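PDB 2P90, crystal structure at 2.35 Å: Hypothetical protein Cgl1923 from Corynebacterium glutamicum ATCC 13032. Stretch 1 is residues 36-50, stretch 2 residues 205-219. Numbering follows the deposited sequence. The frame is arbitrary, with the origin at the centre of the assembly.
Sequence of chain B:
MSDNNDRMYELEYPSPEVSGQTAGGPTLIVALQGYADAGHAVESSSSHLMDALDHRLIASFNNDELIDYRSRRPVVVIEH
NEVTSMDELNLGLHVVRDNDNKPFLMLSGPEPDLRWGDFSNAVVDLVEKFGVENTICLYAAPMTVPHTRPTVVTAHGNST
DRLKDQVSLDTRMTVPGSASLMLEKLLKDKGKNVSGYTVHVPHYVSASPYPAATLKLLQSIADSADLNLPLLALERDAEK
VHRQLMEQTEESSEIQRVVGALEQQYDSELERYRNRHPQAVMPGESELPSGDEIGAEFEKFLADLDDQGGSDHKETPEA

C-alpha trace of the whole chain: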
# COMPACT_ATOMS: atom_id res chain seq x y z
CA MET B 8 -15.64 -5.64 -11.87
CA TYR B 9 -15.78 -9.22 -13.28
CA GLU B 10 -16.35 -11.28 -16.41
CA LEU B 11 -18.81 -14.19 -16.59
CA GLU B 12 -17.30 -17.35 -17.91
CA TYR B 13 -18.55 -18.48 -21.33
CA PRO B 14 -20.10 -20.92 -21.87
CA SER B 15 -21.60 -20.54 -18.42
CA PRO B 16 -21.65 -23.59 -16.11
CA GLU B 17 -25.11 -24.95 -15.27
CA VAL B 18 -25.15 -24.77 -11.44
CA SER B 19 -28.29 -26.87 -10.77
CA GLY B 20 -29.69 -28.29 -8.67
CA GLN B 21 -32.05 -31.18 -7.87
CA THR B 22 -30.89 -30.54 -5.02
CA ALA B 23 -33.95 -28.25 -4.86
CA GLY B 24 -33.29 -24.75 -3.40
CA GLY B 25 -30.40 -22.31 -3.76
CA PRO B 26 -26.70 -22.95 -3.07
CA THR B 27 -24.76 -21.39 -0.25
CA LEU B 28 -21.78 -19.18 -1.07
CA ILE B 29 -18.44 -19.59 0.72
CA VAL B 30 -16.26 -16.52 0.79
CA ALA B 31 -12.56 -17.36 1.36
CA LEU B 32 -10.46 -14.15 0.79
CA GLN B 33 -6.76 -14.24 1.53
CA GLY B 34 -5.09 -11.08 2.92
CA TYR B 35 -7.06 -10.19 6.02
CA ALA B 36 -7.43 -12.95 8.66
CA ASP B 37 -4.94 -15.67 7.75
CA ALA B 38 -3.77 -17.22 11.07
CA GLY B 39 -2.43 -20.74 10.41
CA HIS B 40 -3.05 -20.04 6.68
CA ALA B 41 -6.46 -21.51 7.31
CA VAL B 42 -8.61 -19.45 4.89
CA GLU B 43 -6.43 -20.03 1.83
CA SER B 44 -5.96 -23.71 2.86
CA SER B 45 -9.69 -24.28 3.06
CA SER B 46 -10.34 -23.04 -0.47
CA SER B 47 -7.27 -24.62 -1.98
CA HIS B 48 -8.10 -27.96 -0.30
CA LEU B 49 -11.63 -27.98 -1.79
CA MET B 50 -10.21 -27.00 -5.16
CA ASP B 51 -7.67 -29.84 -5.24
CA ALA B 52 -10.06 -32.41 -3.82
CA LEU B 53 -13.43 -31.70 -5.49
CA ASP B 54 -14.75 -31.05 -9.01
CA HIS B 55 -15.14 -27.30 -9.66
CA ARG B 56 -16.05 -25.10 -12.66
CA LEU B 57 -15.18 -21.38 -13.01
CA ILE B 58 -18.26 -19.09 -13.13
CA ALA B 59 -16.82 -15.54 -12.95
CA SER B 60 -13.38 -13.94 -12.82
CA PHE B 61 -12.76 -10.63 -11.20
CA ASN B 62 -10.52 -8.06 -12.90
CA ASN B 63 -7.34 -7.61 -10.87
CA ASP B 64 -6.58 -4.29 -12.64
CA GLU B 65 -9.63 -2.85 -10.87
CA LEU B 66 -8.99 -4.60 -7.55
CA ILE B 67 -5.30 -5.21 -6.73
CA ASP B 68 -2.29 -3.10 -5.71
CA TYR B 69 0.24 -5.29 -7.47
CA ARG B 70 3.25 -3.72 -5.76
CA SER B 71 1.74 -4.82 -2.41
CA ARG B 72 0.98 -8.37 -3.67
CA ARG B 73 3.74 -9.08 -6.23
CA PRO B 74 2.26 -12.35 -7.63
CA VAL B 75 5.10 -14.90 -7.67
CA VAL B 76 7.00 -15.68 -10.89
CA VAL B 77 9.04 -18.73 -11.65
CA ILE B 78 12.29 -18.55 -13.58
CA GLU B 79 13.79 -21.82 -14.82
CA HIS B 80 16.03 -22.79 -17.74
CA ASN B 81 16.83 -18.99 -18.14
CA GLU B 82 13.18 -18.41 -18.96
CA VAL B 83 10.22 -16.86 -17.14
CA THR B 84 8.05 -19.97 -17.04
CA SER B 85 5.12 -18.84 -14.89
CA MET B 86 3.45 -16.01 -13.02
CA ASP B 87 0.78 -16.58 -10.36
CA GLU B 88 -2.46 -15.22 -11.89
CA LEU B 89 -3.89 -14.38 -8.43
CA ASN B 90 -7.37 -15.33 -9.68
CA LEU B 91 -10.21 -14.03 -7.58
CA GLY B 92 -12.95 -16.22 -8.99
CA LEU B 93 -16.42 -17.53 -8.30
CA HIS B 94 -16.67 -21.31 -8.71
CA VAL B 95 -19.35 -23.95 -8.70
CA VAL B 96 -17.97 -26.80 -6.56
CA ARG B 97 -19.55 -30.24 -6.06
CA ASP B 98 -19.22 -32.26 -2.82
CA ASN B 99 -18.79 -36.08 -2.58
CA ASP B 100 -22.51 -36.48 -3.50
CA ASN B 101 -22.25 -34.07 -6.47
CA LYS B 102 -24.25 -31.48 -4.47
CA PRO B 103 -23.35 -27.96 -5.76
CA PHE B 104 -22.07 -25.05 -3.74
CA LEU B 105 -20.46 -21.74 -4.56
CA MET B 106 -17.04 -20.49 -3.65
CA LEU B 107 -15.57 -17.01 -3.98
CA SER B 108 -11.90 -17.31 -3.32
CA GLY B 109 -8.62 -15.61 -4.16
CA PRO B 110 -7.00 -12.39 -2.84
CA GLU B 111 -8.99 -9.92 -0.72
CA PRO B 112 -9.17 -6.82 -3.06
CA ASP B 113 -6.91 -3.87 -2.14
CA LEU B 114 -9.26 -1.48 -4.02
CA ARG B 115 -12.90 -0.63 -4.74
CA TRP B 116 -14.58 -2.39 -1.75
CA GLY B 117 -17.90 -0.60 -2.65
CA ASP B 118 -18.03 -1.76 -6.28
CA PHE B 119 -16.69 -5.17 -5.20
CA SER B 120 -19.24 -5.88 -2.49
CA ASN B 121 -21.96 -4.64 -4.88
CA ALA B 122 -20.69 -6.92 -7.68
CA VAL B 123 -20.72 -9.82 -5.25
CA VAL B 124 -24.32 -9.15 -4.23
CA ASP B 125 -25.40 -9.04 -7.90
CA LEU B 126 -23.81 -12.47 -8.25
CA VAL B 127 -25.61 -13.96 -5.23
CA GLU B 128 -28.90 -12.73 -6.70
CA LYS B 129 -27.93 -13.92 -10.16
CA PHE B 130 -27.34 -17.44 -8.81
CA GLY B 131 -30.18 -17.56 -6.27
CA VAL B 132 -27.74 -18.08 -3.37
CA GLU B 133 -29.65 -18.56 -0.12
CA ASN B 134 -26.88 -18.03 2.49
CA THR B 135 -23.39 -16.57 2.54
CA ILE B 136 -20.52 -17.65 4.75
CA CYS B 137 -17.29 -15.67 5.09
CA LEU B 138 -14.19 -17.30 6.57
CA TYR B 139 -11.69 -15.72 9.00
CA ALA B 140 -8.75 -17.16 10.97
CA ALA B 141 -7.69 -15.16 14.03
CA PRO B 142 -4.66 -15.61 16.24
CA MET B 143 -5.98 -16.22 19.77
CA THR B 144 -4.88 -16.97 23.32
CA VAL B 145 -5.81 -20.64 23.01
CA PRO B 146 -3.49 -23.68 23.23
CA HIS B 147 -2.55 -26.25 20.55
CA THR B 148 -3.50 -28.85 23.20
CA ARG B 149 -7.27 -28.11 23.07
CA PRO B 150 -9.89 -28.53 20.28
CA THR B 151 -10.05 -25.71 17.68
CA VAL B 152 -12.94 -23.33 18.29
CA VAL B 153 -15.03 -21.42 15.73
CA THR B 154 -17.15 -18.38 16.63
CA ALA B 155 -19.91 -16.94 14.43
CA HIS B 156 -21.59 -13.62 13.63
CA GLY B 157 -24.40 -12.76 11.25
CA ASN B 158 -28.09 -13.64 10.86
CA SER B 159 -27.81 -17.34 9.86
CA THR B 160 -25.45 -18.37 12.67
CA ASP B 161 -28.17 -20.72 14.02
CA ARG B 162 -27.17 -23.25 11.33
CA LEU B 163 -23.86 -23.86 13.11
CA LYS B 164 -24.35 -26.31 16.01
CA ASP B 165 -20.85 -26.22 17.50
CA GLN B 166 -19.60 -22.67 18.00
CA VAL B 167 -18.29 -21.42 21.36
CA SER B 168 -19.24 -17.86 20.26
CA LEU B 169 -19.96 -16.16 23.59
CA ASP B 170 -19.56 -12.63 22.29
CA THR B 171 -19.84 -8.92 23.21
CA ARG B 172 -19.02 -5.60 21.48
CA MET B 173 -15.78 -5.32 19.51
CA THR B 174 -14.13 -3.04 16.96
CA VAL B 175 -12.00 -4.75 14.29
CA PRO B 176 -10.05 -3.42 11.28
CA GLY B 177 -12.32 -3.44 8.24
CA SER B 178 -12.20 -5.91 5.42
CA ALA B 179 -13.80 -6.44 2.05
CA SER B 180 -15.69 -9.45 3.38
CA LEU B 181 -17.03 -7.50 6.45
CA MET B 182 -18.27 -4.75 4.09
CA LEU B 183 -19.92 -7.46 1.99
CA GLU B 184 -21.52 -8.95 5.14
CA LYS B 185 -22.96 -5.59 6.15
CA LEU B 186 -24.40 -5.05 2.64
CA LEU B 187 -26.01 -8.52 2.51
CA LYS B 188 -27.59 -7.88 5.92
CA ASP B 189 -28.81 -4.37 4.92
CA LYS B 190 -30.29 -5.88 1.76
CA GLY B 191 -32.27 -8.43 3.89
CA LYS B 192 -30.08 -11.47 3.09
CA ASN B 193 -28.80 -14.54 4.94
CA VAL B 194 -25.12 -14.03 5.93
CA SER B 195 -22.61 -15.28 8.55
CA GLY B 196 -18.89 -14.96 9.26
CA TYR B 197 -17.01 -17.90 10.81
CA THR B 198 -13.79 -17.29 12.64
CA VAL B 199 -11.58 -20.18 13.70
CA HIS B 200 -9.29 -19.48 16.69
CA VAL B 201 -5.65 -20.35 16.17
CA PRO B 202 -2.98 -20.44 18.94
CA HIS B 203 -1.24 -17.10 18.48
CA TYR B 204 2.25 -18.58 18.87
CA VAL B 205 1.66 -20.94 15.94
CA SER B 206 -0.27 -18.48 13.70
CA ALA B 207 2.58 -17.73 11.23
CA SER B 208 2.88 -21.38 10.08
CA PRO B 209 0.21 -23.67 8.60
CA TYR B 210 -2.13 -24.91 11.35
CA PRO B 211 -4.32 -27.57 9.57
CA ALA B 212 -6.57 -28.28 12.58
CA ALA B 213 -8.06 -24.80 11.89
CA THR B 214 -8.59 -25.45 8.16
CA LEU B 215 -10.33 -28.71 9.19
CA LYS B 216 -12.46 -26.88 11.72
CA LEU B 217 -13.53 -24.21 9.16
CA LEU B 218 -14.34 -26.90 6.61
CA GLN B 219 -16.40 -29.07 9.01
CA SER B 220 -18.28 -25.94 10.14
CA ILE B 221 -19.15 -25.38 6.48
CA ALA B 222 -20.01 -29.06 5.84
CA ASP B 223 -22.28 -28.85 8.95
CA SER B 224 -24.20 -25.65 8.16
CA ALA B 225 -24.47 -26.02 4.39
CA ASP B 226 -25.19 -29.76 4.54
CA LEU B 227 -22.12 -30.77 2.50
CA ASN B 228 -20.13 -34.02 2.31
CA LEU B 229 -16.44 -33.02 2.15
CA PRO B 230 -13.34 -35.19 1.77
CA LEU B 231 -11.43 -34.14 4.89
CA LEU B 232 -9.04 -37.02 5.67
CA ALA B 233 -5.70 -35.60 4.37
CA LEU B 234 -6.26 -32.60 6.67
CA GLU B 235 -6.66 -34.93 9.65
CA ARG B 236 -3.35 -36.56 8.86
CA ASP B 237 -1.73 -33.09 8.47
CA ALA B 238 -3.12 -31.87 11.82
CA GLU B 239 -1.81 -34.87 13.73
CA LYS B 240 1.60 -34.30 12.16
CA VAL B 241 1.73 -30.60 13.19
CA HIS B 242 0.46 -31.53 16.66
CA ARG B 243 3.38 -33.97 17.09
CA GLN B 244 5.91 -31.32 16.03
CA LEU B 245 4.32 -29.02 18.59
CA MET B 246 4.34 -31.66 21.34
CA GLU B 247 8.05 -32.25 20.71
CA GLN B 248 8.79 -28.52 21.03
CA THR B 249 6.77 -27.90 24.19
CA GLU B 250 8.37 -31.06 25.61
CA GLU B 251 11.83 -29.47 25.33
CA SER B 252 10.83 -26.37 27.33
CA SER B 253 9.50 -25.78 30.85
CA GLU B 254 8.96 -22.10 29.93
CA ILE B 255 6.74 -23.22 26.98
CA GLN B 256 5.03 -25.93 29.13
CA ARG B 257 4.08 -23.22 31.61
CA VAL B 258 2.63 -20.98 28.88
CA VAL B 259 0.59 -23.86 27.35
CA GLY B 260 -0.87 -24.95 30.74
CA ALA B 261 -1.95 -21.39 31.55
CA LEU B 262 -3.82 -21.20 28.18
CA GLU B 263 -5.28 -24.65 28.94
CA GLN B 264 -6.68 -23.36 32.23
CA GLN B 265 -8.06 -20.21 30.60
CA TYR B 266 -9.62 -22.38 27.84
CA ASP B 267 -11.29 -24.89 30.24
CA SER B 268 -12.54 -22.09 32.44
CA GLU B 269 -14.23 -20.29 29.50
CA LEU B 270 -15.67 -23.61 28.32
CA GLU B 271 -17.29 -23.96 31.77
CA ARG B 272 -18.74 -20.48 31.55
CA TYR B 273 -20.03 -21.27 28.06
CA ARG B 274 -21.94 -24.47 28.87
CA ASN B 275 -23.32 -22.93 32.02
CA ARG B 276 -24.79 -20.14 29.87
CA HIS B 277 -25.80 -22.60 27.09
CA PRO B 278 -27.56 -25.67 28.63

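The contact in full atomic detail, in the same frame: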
# COMPACT_ATOMS: atom_id res chain seq x y z
N ALA B 36 -7.50 -12.14 7.43
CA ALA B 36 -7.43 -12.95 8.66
C ALA B 36 -6.90 -14.34 8.31
O ALA B 36 -7.67 -15.29 8.04
CB ALA B 36 -8.79 -13.03 9.33
N ASP B 37 -5.58 -14.47 8.31
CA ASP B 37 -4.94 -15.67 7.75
C ASP B 37 -4.11 -16.51 8.74
O ASP B 37 -3.19 -17.22 8.31
CB ASP B 37 -4.09 -15.30 6.54
CG ASP B 37 -4.91 -14.61 5.44
OD1 ASP B 37 -5.91 -15.21 4.91
OD2 ASP B 37 -4.55 -13.45 5.11
N ALA B 38 -4.45 -16.42 10.04
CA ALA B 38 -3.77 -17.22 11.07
C ALA B 38 -3.76 -18.71 10.71
O ALA B 38 -4.79 -19.27 10.35
CB ALA B 38 -4.41 -17.00 12.43
N GLY B 39 -2.58 -19.32 10.76
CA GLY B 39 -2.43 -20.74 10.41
C GLY B 39 -2.68 -21.03 8.93
O GLY B 39 -2.73 -22.23 8.53
N HIS B 40 -2.85 -19.96 8.14
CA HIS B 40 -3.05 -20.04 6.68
C HIS B 40 -4.36 -20.73 6.37
O HIS B 40 -4.51 -21.33 5.31
CB HIS B 40 -1.93 -20.84 6.01
CG HIS B 40 -0.58 -20.28 6.26
ND1 HIS B 40 0.18 -19.73 5.26
CD2 HIS B 40 0.15 -20.16 7.40
CE1 HIS B 40 1.32 -19.28 5.77
NE2 HIS B 40 1.32 -19.53 7.06
N ALA B 41 -5.30 -20.63 7.30
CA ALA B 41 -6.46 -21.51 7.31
C ALA B 41 -7.57 -21.15 6.31
O ALA B 41 -8.34 -22.03 5.89
CB ALA B 41 -7.01 -21.65 8.74
N VAL B 42 -7.63 -19.89 5.91
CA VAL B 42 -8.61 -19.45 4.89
C VAL B 42 -8.18 -19.94 3.50
O VAL B 42 -8.95 -20.61 2.80
CB VAL B 42 -8.87 -17.91 4.95
CG1 VAL B 42 -9.71 -17.42 3.75
CG2 VAL B 42 -9.59 -17.54 6.24
N GLU B 43 -6.94 -19.64 3.12
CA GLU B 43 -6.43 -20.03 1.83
C GLU B 43 -6.34 -21.57 1.75
O GLU B 43 -6.59 -22.15 0.69
CB GLU B 43 -5.10 -19.34 1.55
CG GLU B 43 -4.05 -19.45 2.73
CD GLU B 43 -4.06 -18.29 3.85
OE1 GLU B 43 -5.18 -18.00 4.51
OE2 GLU B 43 -2.88 -17.75 4.07
N SER B 44 -6.01 -22.23 2.87
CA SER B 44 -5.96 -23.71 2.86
C SER B 44 -7.32 -24.37 2.65
O SER B 44 -7.41 -25.37 1.97
CB SER B 44 -5.29 -24.26 4.11
OG SER B 44 -3.93 -23.91 4.07
N SER B 45 -8.35 -23.79 3.23
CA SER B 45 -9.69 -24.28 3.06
C SER B 45 -10.09 -24.29 1.59
O SER B 45 -10.54 -25.31 1.07
CB SER B 45 -10.66 -23.42 3.85
OG SER B 45 -10.38 -23.54 5.22
N SER B 46 -9.92 -23.15 0.92
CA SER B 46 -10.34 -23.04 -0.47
C SER B 46 -9.44 -23.87 -1.38
O SER B 46 -9.91 -24.57 -2.28
CB SER B 46 -10.47 -21.57 -0.94
OG SER B 46 -9.22 -20.93 -0.99
N SER B 47 -8.14 -23.84 -1.13
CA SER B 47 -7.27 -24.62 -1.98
C SER B 47 -7.43 -26.14 -1.75
O SER B 47 -7.31 -26.92 -2.68
CB SER B 47 -5.82 -24.12 -1.92
OG SER B 47 -5.15 -24.72 -0.84
N HIS B 48 -7.80 -26.56 -0.55
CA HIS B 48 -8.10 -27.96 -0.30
C HIS B 48 -9.33 -28.47 -1.10
O HIS B 48 -9.28 -29.56 -1.71
CB HIS B 48 -8.28 -28.22 1.20
CG HIS B 48 -8.56 -29.65 1.52
ND1 HIS B 48 -9.83 -30.11 1.83
CD2 HIS B 48 -7.75 -30.74 1.54
CE1 HIS B 48 -9.78 -31.42 2.05
NE2 HIS B 48 -8.53 -31.82 1.88
N LEU B 49 -10.40 -27.68 -1.07
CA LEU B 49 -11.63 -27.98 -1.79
C LEU B 49 -11.36 -28.00 -3.28
O LEU B 49 -11.86 -28.86 -4.00
CB LEU B 49 -12.67 -26.91 -1.49
CG LEU B 49 -13.20 -26.90 -0.05
CD1 LEU B 49 -14.15 -25.73 0.17
CD2 LEU B 49 -13.88 -28.25 0.39
N MET B 50 -10.53 -27.06 -3.74
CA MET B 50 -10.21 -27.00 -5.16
C MET B 50 -9.44 -28.22 -5.67
O MET B 50 -9.75 -28.73 -6.74
CB MET B 50 -9.47 -25.71 -5.47
CG MET B 50 -9.92 -25.08 -6.79
SD MET B 50 -11.18 -23.80 -6.69
CE MET B 50 -10.05 -22.51 -6.16
N VAL B 205 1.54 -20.03 17.07
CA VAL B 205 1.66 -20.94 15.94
C VAL B 205 1.02 -20.36 14.65
O VAL B 205 0.98 -21.01 13.59
CB VAL B 205 1.05 -22.32 16.33
CG1 VAL B 205 -0.43 -22.43 15.90
CG2 VAL B 205 1.90 -23.43 15.77
N SER B 206 0.54 -19.12 14.75
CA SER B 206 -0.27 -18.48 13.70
C SER B 206 0.44 -18.19 12.37
O SER B 206 -0.22 -18.14 11.32
CB SER B 206 -0.91 -17.20 14.24
OG SER B 206 -2.23 -17.46 14.71
N ALA B 207 1.76 -18.01 12.42
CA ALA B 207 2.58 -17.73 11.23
C ALA B 207 2.86 -18.93 10.34
O ALA B 207 3.27 -18.76 9.22
CB ALA B 207 3.91 -17.06 11.63
N SER B 208 2.66 -20.14 10.85
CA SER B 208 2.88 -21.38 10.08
C SER B 208 1.55 -22.07 9.86
O SER B 208 0.62 -21.82 10.61
CB SER B 208 3.80 -22.35 10.85
OG SER B 208 5.01 -21.72 11.22
N PRO B 209 1.45 -22.90 8.81
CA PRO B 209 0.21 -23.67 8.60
C PRO B 209 -0.26 -24.41 9.86
O PRO B 209 0.51 -25.13 10.50
CB PRO B 209 0.60 -24.64 7.48
CG PRO B 209 1.62 -23.86 6.68
CD PRO B 209 2.43 -23.14 7.73
N TYR B 210 -1.50 -24.20 10.24
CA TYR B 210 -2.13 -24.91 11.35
C TYR B 210 -3.40 -25.64 10.83
O TYR B 210 -4.51 -25.14 10.94
CB TYR B 210 -2.43 -23.96 12.52
CG TYR B 210 -2.74 -24.67 13.81
CD1 TYR B 210 -1.73 -25.30 14.54
CD2 TYR B 210 -4.04 -24.71 14.29
CE1 TYR B 210 -2.03 -25.96 15.74
CE2 TYR B 210 -4.34 -25.36 15.45
CZ TYR B 210 -3.35 -25.99 16.17
OH TYR B 210 -3.68 -26.61 17.34
N PRO B 211 -3.20 -26.81 10.20
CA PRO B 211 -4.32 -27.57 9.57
C PRO B 211 -5.52 -27.91 10.41
O PRO B 211 -6.61 -28.08 9.86
CB PRO B 211 -3.64 -28.85 9.05
CG PRO B 211 -2.19 -28.49 8.90
CD PRO B 211 -1.89 -27.46 9.97
N ALA B 212 -5.38 -28.02 11.73
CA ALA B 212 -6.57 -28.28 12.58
C ALA B 212 -7.63 -27.16 12.39
O ALA B 212 -8.85 -27.40 12.48
CB ALA B 212 -6.16 -28.43 14.06
N ALA B 213 -7.17 -25.95 12.09
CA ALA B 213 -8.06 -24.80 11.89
C ALA B 213 -8.75 -24.85 10.52
O ALA B 213 -9.94 -24.59 10.41
CB ALA B 213 -7.31 -23.53 12.08
N THR B 214 -8.01 -25.22 9.48
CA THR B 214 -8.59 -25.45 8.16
C THR B 214 -9.71 -26.47 8.30
O THR B 214 -10.86 -26.19 7.94
CB THR B 214 -7.52 -25.96 7.19
OG1 THR B 214 -6.39 -25.09 7.25
CG2 THR B 214 -8.05 -26.07 5.73
N LEU B 215 -9.37 -27.63 8.87
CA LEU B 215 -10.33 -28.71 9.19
C LEU B 215 -11.57 -28.21 9.91
O LEU B 215 -12.70 -28.47 9.48
CB LEU B 215 -9.63 -29.79 10.05
CG LEU B 215 -10.33 -31.14 10.30
CD1 LEU B 215 -10.74 -31.90 9.00
CD2 LEU B 215 -9.44 -32.04 11.13
N LYS B 216 -11.36 -27.47 10.99
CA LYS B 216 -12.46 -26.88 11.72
C LYS B 216 -13.33 -25.98 10.84
O LYS B 216 -14.56 -26.12 10.86
CB LYS B 216 -11.95 -26.13 12.96
CG LYS B 216 -13.04 -25.82 13.98
CD LYS B 216 -13.82 -27.09 14.37
CE LYS B 216 -15.30 -26.78 14.65
NZ LYS B 216 -15.54 -26.36 16.05
N LEU B 217 -12.73 -25.06 10.06
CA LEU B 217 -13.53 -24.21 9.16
C LEU B 217 -14.33 -25.07 8.17
O LEU B 217 -15.50 -24.82 7.95
CB LEU B 217 -12.67 -23.19 8.39
CG LEU B 217 -12.15 -21.93 9.08
CD1 LEU B 217 -11.14 -21.24 8.14
CD2 LEU B 217 -13.26 -20.96 9.50
N LEU B 218 -13.69 -26.09 7.61
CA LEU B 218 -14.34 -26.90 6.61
C LEU B 218 -15.52 -27.73 7.21
O LEU B 218 -16.60 -27.79 6.61
CB LEU B 218 -13.32 -27.78 5.88
CG LEU B 218 -12.38 -27.07 4.90
CD1 LEU B 218 -11.50 -28.07 4.18
CD2 LEU B 218 -13.18 -26.24 3.88
N GLN B 219 -15.32 -28.32 8.39
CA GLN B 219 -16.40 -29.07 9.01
C GLN B 219 -17.53 -28.15 9.49
O GLN B 219 -18.69 -28.56 9.50
CB GLN B 219 -15.90 -30.13 10.04
CG GLN B 219 -15.21 -29.65 11.31
CD GLN B 219 -14.25 -30.71 11.93
OE1 GLN B 219 -14.14 -31.86 11.46
NE2 GLN B 219 -13.53 -30.31 12.98
O HOH W 1 -0.55 -16.12 8.77

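The contact joins two segments far apart in sequence and buries 669 Å², both sides summed. It has a polar end, where loops meet, and an apolar end, where helix 41-50 crosses helix 211-219 at 61°, with the axes 8.5 Å apart at closest approach.

Gly39 anchors the polar end. Its N donates a hydrogen bond to Ser206 O at 2.7 Å, and its O accepts one from Tyr210 N at 2.9 Å. Both are nearly straight. Two CA-H...O contacts add to this backbone pairing: Gly39 CA to Ser208 O at 3.2 Å, and Pro209 CA to Gly39 O at 3.3 Å. Glycine suits the site on two counts. Its phi is positive, and an ideal CB would lie 2.9 Å from Tyr210 CB, a clash.

His40, next in the chain and at the N-cap position, points its CB toward the other stretch. Its NE2 donates to Ala207 O at 3.0 Å, near the ring plane. Pro209 lies over one face of the ring, with its CD making an off-centre CH-pi contact. One water donates to both Asp37 O (2.9 Å) and Ser206 O (3.3 Å).

Leu218 covers the most surface at the helix crossing. Its CA-to-CB bond points toward the other stretch, and its rotamer is m, t. Its CD2 reaches Ser45 CB at 3.8 Å and Leu49 CD1 at 3.9 Å. A branched apolar end suits this buried site.

Thr214 is covered about as much as Gly39. Its CG2 lies 3.4 Å from Ser45 N, and its OG1 lies 3.4 Å from Ser44 CB. Two alanines meet here: Ala41 CB lies 3.8 Å from Ala213 CB. Leu217 CD1 packs 3.7 Å from Ala41 O. The serine hydroxyls are satisfied within their own helix turn: Ser44 OG donates to His40 O (2.9 Å) and Ser45 OG to Ala41 O (2.6 Å). Ser45 OG, with its proton so used, lies 3.5 Å from Thr214 CG2 and 3.8 Å from Leu217 CD1.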